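PDB 6JMB: ofchtiv-allosamidin from Ostrinia furnacalis, which probably hydrolyses chitin as a group IV insect chitinase of glycosyl hydrolase family 18, here caught with the inhibitor allosamidin in its substrate cleft. Local coordinates for residues A[4-9]-A[366-371]; A[345-350]-A[362-367]. All blocks are in the same frame, centred on the assembly; numbering follows the deposited sequence.

Interaction 1 (A[4-9]-A[366-371]); sequences KIVVCY and TINTVL. With AMI (allosamizoline), chain C.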
loop_
_atom_site.group_PDB
_atom_site.type_symbol
_atom_site.label_atom_id
_atom_site.label_comp_id
_atom_site.label_asym_id
_atom_site.label_seq_id
_atom_site.Cartn_x
_atom_site.Cartn_y
_atom_site.Cartn_z
ATOM N N LYS A 4 -2.143 10.203 -15.764
ATOM C CA LYS A 4 -2.352 9.040 -14.905
ATOM C C LYS A 4 -1.005 8.517 -14.425
ATOM O O LYS A 4 -0.025 8.490 -15.176
ATOM C CB LYS A 4 -3.069 7.925 -15.670
ATOM C CG LYS A 4 -4.484 8.252 -16.141
ATOM C CD LYS A 4 -5.347 8.812 -15.028
ATOM C CE LYS A 4 -6.806 8.890 -15.450
ATOM N NZ LYS A 4 -7.521 9.964 -14.713
ATOM N N ILE A 5 -0.948 8.106 -13.157
ATOM C CA ILE A 5 0.300 7.635 -12.573
ATOM C C ILE A 5 0.124 6.240 -11.988
ATOM O O ILE A 5 -0.984 5.799 -11.665
ATOM C CB ILE A 5 0.892 8.611 -11.526
ATOM C CG1 ILE A 5 -0.033 8.753 -10.316
ATOM C CG2 ILE A 5 1.196 9.970 -12.167
ATOM C CD1 ILE A 5 0.548 9.635 -9.220
ATOM N N VAL A 6 1.244 5.534 -11.884
ATOM C CA VAL A 6 1.305 4.206 -11.292
ATOM C C VAL A 6 2.395 4.269 -10.233
ATOM O O VAL A 6 3.578 4.411 -10.564
ATOM C CB VAL A 6 1.611 3.122 -12.336
ATOM C CG1 VAL A 6 1.719 1.766 -11.674
ATOM C CG2 VAL A 6 0.528 3.097 -13.403
ATOM N N VAL A 7 2.002 4.186 -8.969
ATOM C CA VAL A 7 2.914 4.353 -7.839
ATOM C C VAL A 7 3.227 2.965 -7.293
ATOM O O VAL A 7 2.365 2.316 -6.684
ATOM C CB VAL A 7 2.302 5.264 -6.764
ATOM C CG1 VAL A 7 3.258 5.431 -5.583
ATOM C CG2 VAL A 7 1.936 6.621 -7.358
ATOM N N CYS A 8 4.453 2.497 -7.515
ATOM C CA CYS A 8 4.865 1.150 -7.135
ATOM C C CYS A 8 5.690 1.212 -5.860
ATOM O O CYS A 8 6.786 1.775 -5.868
ATOM C CB CYS A 8 5.749 0.541 -8.219
ATOM S SG CYS A 8 4.960 0.296 -9.817
ATOM N N TYR A 9 5.205 0.577 -4.798
ATOM C CA TYR A 9 6.015 0.403 -3.598
ATOM C C TYR A 9 6.828 -0.878 -3.690
ATOM O O TYR A 9 6.348 -1.903 -4.188
ATOM C CB TYR A 9 5.130 0.330 -2.358
ATOM C CG TYR A 9 4.633 1.665 -1.884
ATOM C CD1 TYR A 9 3.486 2.234 -2.413
ATOM C CD2 TYR A 9 5.316 2.359 -0.895
ATOM C CE1 TYR A 9 3.041 3.457 -1.966
ATOM C CE2 TYR A 9 4.875 3.585 -0.442
ATOM C CZ TYR A 9 3.725 4.120 -0.973
ATOM O OH TYR A 9 3.251 5.338 -0.524
ATOM N N THR A 366 -1.666 -5.357 -16.002
ATOM C CA THR A 366 -3.097 -5.063 -16.047
ATOM C C THR A 366 -3.366 -3.609 -15.673
ATOM O O THR A 366 -4.138 -2.916 -16.348
ATOM C CB THR A 366 -3.859 -6.011 -15.119
ATOM O OG1 THR A 366 -3.725 -7.354 -15.598
ATOM C CG2 THR A 366 -5.336 -5.650 -15.088
ATOM N N ILE A 367 -2.737 -3.129 -14.599
ATOM C CA ILE A 367 -2.920 -1.740 -14.185
ATOM C C ILE A 367 -2.534 -0.791 -15.310
ATOM O O ILE A 367 -3.282 0.135 -15.653
ATOM C CB ILE A 367 -2.116 -1.455 -12.904
ATOM C CG1 ILE A 367 -2.710 -2.223 -11.729
ATOM C CG2 ILE A 367 -2.105 0.037 -12.612
ATOM C CD1 ILE A 367 -1.792 -2.277 -10.519
ATOM N N ASN A 368 -1.362 -1.014 -15.910
ATOM C CA ASN A 368 -0.885 -0.119 -16.960
ATOM C C ASN A 368 -1.809 -0.157 -18.172
ATOM O O ASN A 368 -2.113 0.886 -18.764
ATOM C CB ASN A 368 0.543 -0.499 -17.350
ATOM C CG ASN A 368 1.578 0.076 -16.397
ATOM O OD1 ASN A 368 2.082 1.179 -16.609
ATOM N ND2 ASN A 368 1.898 -0.665 -15.344
ATOM N N THR A 369 -2.274 -1.352 -18.542
ATOM C CA THR A 369 -3.131 -1.515 -19.712
ATOM C C THR A 369 -4.473 -0.822 -19.515
ATOM O O THR A 369 -4.938 -0.080 -20.388
ATOM C CB THR A 369 -3.327 -3.011 -19.976
ATOM O OG1 THR A 369 -2.091 -3.581 -20.421
ATOM C CG2 THR A 369 -4.396 -3.243 -21.029
ATOM N N VAL A 370 -5.106 -1.037 -18.361
ATOM C CA VAL A 370 -6.429 -0.460 -18.150
ATOM C C VAL A 370 -6.363 1.058 -17.992
ATOM O O VAL A 370 -7.277 1.773 -18.426
ATOM C CB VAL A 370 -7.138 -1.168 -16.983
ATOM C CG1 VAL A 370 -8.522 -0.575 -16.757
ATOM C CG2 VAL A 370 -7.240 -2.656 -17.271
ATOM N N LEU A 371 -5.293 1.585 -17.384
ATOM C CA LEU A 371 -5.124 3.035 -17.328
ATOM C C LEU A 371 -4.910 3.623 -18.719
ATOM O O LEU A 371 -5.462 4.681 -19.042
ATOM C CB LEU A 371 -3.955 3.406 -16.416
ATOM C CG LEU A 371 -4.201 3.279 -14.916
ATOM C CD1 LEU A 371 -2.910 3.542 -14.164
ATOM C CD2 LEU A 371 -5.273 4.254 -14.466
HETATM C C1 AMI C . 0.908 -0.920 3.978
HETATM C C2 AMI C . 1.981 -0.243 4.924
HETATM C C3 AMI C . 3.012 -1.248 5.062
HETATM C C4 AMI C . 2.244 -2.629 4.964
HETATM C C5 AMI C . 1.396 -2.384 3.807
HETATM C C6 AMI C . 0.199 -3.397 3.688
HETATM C C7 AMI C . 1.848 0.835 2.997
HETATM C C8 AMI C . 2.961 3.015 2.299
HETATM C C9 AMI C . 1.446 1.766 0.651
HETATM N N2 AMI C . 2.378 0.832 4.296
HETATM N N7 AMI C . 2.088 1.875 1.989
HETATM O O3 AMI C . 3.728 -1.072 6.284
HETATM O O4 AMI C . 3.061 -3.753 4.667
HETATM O O6 AMI C . -0.521 -3.385 4.904
HETATM O O7 AMI C . 1.040 -0.227 2.717
#
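The carboxamide of Asn368, on the helix, meets Val6, whereas the other flat group, the ring of Tyr9 at the far end of the strand segment, touches the inhibitor and not the helix. Asn368 crosses Val6 at about a right angle, its OD1 4.0 Å from Val6 CG2, while its ND2 is hydrogen-bonded to Leu364 O and Leu32 O. Over one face of the Tyr9 ring lies an N-methyl of allosamizoline, C9, 3.5 Å above the plane and displaced toward the rim; C8 hangs past the rim, 3.4 Å from CE2. The hydroxyl of Tyr9 is hydrogen-bonded to Asp122. The contact between strand and helix centres on Val6, whose CG2, anti to the carbonyl carbon, faces the helix. Leu371 CD1 meets this methyl at 3.5 Å and Ile367 CG2 at 4.1 Å, so the strand's branch rests against residues one helical turn apart. Strand and helix segments run nearly antiparallel, at 167°, with axes 9.6 Å apart, as where the last helix of a TIM barrel covers its first strand. Aliphatic packing joins helix to strand, whereas at the C-terminal end of segment 4-9 C9 over an aromatic face is consistent with CH-pi attraction.

Interaction 2 (A[345-350]-A[362-367]); sequences WSIETD and PLLNTI. With AMI (allosamizoline), chain C; NAA (2-acetamido-2-deoxy-beta-D-allopyranose), chain B.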
loop_
_atom_site.group_PDB
_atom_site.type_symbol
_atom_site.label_atom_id
_atom_site.label_comp_id
_atom_site.label_asym_id
_atom_site.label_seq_id
_atom_site.Cartn_x
_atom_site.Cartn_y
_atom_site.Cartn_z
ATOM N N TRP A 345 0.698 -1.890 -3.249
ATOM C CA TRP A 345 1.545 -2.565 -2.274
ATOM C C TRP A 345 1.438 -4.052 -2.575
ATOM O O TRP A 345 0.369 -4.642 -2.370
ATOM C CB TRP A 345 1.072 -2.306 -0.841
ATOM C CG TRP A 345 2.047 -2.912 0.105
ATOM C CD1 TRP A 345 2.049 -4.203 0.580
ATOM C CD2 TRP A 345 3.228 -2.291 0.619
ATOM N NE1 TRP A 345 3.156 -4.406 1.381
ATOM C CE2 TRP A 345 3.893 -3.252 1.416
ATOM C CE3 TRP A 345 3.786 -1.016 0.492
ATOM C CZ2 TRP A 345 5.086 -2.970 2.080
ATOM C CZ3 TRP A 345 4.968 -0.739 1.155
ATOM C CH2 TRP A 345 5.603 -1.711 1.941
ATOM N N SER A 346 2.513 -4.671 -3.084
ATOM C CA SER A 346 3.797 -4.072 -3.435
ATOM C C SER A 346 4.345 -4.926 -4.581
ATOM O O SER A 346 3.887 -6.055 -4.805
ATOM C CB SER A 346 4.759 -4.106 -2.244
ATOM O OG SER A 346 4.765 -5.384 -1.628
ATOM N N ILE A 347 5.337 -4.388 -5.293
ATOM C CA ILE A 347 5.720 -4.953 -6.585
ATOM C C ILE A 347 6.298 -6.356 -6.440
ATOM O O ILE A 347 6.151 -7.193 -7.345
ATOM C CB ILE A 347 6.666 -3.982 -7.320
ATOM C CG1 ILE A 347 6.869 -4.412 -8.778
ATOM C CG2 ILE A 347 7.991 -3.835 -6.574
ATOM C CD1 ILE A 347 7.608 -3.369 -9.622
ATOM N N GLU A 348 6.941 -6.649 -5.308
ATOM C CA GLU A 348 7.682 -7.889 -5.154
ATOM C C GLU A 348 6.793 -9.117 -5.011
ATOM O O GLU A 348 7.327 -10.233 -4.985
ATOM C CB GLU A 348 8.657 -7.783 -3.983
ATOM C CG GLU A 348 7.985 -7.733 -2.624
ATOM C CD GLU A 348 7.641 -6.330 -2.171
ATOM O OE1 GLU A 348 7.801 -5.367 -2.955
ATOM O OE2 GLU A 348 7.192 -6.186 -1.014
ATOM N N THR A 349 5.468 -8.961 -4.925
ATOM C CA THR A 349 4.579 -10.121 -4.899
ATOM C C THR A 349 3.641 -10.191 -6.098
ATOM O O THR A 349 2.710 -11.004 -6.088
ATOM C CB THR A 349 3.802 -10.250 -3.584
ATOM O OG1 THR A 349 2.952 -9.111 -3.412
ATOM C CG2 THR A 349 4.753 -10.364 -2.394
ATOM N N ASP A 350 3.841 -9.365 -7.123
ATOM C CA ASP A 350 3.271 -9.722 -8.409
ATOM C C ASP A 350 3.898 -11.046 -8.840
ATOM O O ASP A 350 4.909 -11.493 -8.286
ATOM C CB ASP A 350 3.568 -8.623 -9.441
ATOM C CG ASP A 350 2.548 -8.573 -10.588
ATOM O OD1 ASP A 350 1.746 -9.517 -10.774
ATOM O OD2 ASP A 350 2.557 -7.563 -11.325
ATOM N N PRO A 362 1.723 -9.868 -14.171
ATOM C CA PRO A 362 0.353 -9.770 -14.710
ATOM C C PRO A 362 -0.482 -8.700 -14.034
ATOM O O PRO A 362 -1.253 -8.007 -14.709
ATOM C CB PRO A 362 -0.219 -11.174 -14.475
ATOM C CG PRO A 362 0.585 -11.714 -13.321
ATOM C CD PRO A 362 1.969 -11.174 -13.537
ATOM N N LEU A 363 -0.361 -8.542 -12.716
ATOM C CA LEU A 363 -1.152 -7.516 -12.047
ATOM C C LEU A 363 -0.707 -6.125 -12.465
ATOM O O LEU A 363 -1.545 -5.257 -12.744
ATOM C CB LEU A 363 -1.048 -7.676 -10.534
ATOM C CG LEU A 363 -1.580 -9.002 -9.978
ATOM C CD1 LEU A 363 -1.537 -8.971 -8.457
ATOM C CD2 LEU A 363 -2.993 -9.277 -10.495
ATOM N N LEU A 364 0.606 -5.899 -12.520
ATOM C CA LEU A 364 1.126 -4.582 -12.863
ATOM C C LEU A 364 0.865 -4.247 -14.329
ATOM O O LEU A 364 0.497 -3.111 -14.655
ATOM C CB LEU A 364 2.613 -4.519 -12.520
ATOM C CG LEU A 364 3.294 -3.154 -12.595
ATOM C CD1 LEU A 364 2.511 -2.080 -11.857
ATOM C CD2 LEU A 364 4.697 -3.266 -12.030
ATOM N N ASN A 365 1.024 -5.223 -15.227
ATOM C CA ASN A 365 0.670 -4.989 -16.626
ATOM C C ASN A 365 -0.814 -4.678 -16.774
ATOM O O ASN A 365 -1.195 -3.809 -17.570
ATOM C CB ASN A 365 1.067 -6.185 -17.493
ATOM C CG ASN A 365 2.501 -6.106 -17.964
ATOM O OD1 ASN A 365 2.860 -5.236 -18.762
ATOM N ND2 ASN A 365 3.333 -7.015 -17.476
ATOM N N THR A 366 -1.666 -5.357 -16.002
ATOM C CA THR A 366 -3.097 -5.063 -16.047
ATOM C C THR A 366 -3.366 -3.609 -15.673
ATOM O O THR A 366 -4.138 -2.916 -16.348
ATOM C CB THR A 366 -3.859 -6.011 -15.119
ATOM O OG1 THR A 366 -3.725 -7.354 -15.598
ATOM C CG2 THR A 366 -5.336 -5.650 -15.088
ATOM N N ILE A 367 -2.737 -3.129 -14.599
ATOM C CA ILE A 367 -2.920 -1.740 -14.185
ATOM C C ILE A 367 -2.534 -0.791 -15.310
ATOM O O ILE A 367 -3.282 0.135 -15.653
ATOM C CB ILE A 367 -2.116 -1.455 -12.904
ATOM C CG1 ILE A 367 -2.710 -2.223 -11.729
ATOM C CG2 ILE A 367 -2.105 0.037 -12.612
ATOM C CD1 ILE A 367 -1.792 -2.277 -10.519
HETATM C C1 AMI C . 0.908 -0.920 3.978
HETATM C C2 AMI C . 1.981 -0.243 4.924
HETATM C C3 AMI C . 3.012 -1.248 5.062
HETATM C C4 AMI C . 2.244 -2.629 4.964
HETATM C C5 AMI C . 1.396 -2.384 3.807
HETATM C C6 AMI C . 0.199 -3.397 3.688
HETATM C C7 AMI C . 1.848 0.835 2.997
HETATM C C8 AMI C . 2.961 3.015 2.299
HETATM C C9 AMI C . 1.446 1.766 0.651
HETATM N N2 AMI C . 2.378 0.832 4.296
HETATM N N7 AMI C . 2.088 1.875 1.989
HETATM O O3 AMI C . 3.728 -1.072 6.284
HETATM O O4 AMI C . 3.061 -3.753 4.667
HETATM O O6 AMI C . -0.521 -3.385 4.904
HETATM O O7 AMI C . 1.040 -0.227 2.717
HETATM C C1 NAA B . 3.655 -4.333 5.787
HETATM C C2 NAA B . 4.081 -5.753 5.453
HETATM C C3 NAA B . 4.878 -6.377 6.535
HETATM C C4 NAA B . 6.084 -5.523 6.877
HETATM C C5 NAA B . 5.619 -4.117 7.234
HETATM C C6 NAA B . 6.751 -3.181 7.530
HETATM C C7 NAA B . 2.487 -6.962 3.852
HETATM C C8 NAA B . 1.142 -7.661 3.630
HETATM N N2 NAA B . 2.783 -6.475 5.222
HETATM O O3 NAA B . 4.006 -6.530 7.697
HETATM O O4 NAA B . 6.820 -6.036 8.005
HETATM O O5 NAA B . 4.889 -3.561 6.097
HETATM O O6 NAA B . 6.188 -1.948 7.923
HETATM O O7 NAA B . 3.268 -6.824 2.989
#
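Asp350 reaches the backbone of Leu363 and Leu364 at the start of helix 362-373. From CB the chain turns to CG, anti to the backbone N (chi1 -155°), and CG lies 3.6 Å from Leu363 N. There the carboxylate divides its work. OD1 takes the Leu363 N-H with its syn lone pair at 3.0 Å, and also touches Pro362 CD at 3.2 Å. OD2 accepts from Leu364 N at 2.8 Å, the donor again on the syn side but 28° out of the carboxylate plane. One acid thus grips two successive amides of the first helical turn, which holds the group's rotation; the helix end would probably favour its negative charge. Beside this polar grip, Ile347 CD1 packs against Leu364 CD2 at 3.8 Å. Where strand 341-345 ends, Trp345 spreads one face under AMI C5, and its NE1 gives a hydrogen bond to NAA O7 at 2.9 Å; the cis peptide before Ser346 is a familiar feature of family 18 active sites. Among the surrounding elements, Asp350 and Leu363 lie on Phe249 of strand 243-256, Leu364 on Val6 and Cys8 of strand 5-11, and Pro362 on Val324 of helix 324-336.

Overall arrangement
Near the N terminus the chain enters strand 5-11, and interaction 1 closes the longer loop, bringing residues 4-9 against helix 362-373 after 356 intervening residues. Interaction 2 nests inside it: the loop that follows strand 341-345 returns, only 11 residues later, to the first turn of the same helix, while interaction 1 uses its later turns; the two segments overlap at Thr366 and Ile367. Their centres are about 9 Å apart, joined by a probable hydrogen bond from Ile347 N to Tyr9 O and by packing of Val6 on Leu364. Together they tie first strand, last strand and final helix, where the barrel closes, and both reach allosamizoline, through Tyr9 and Trp345.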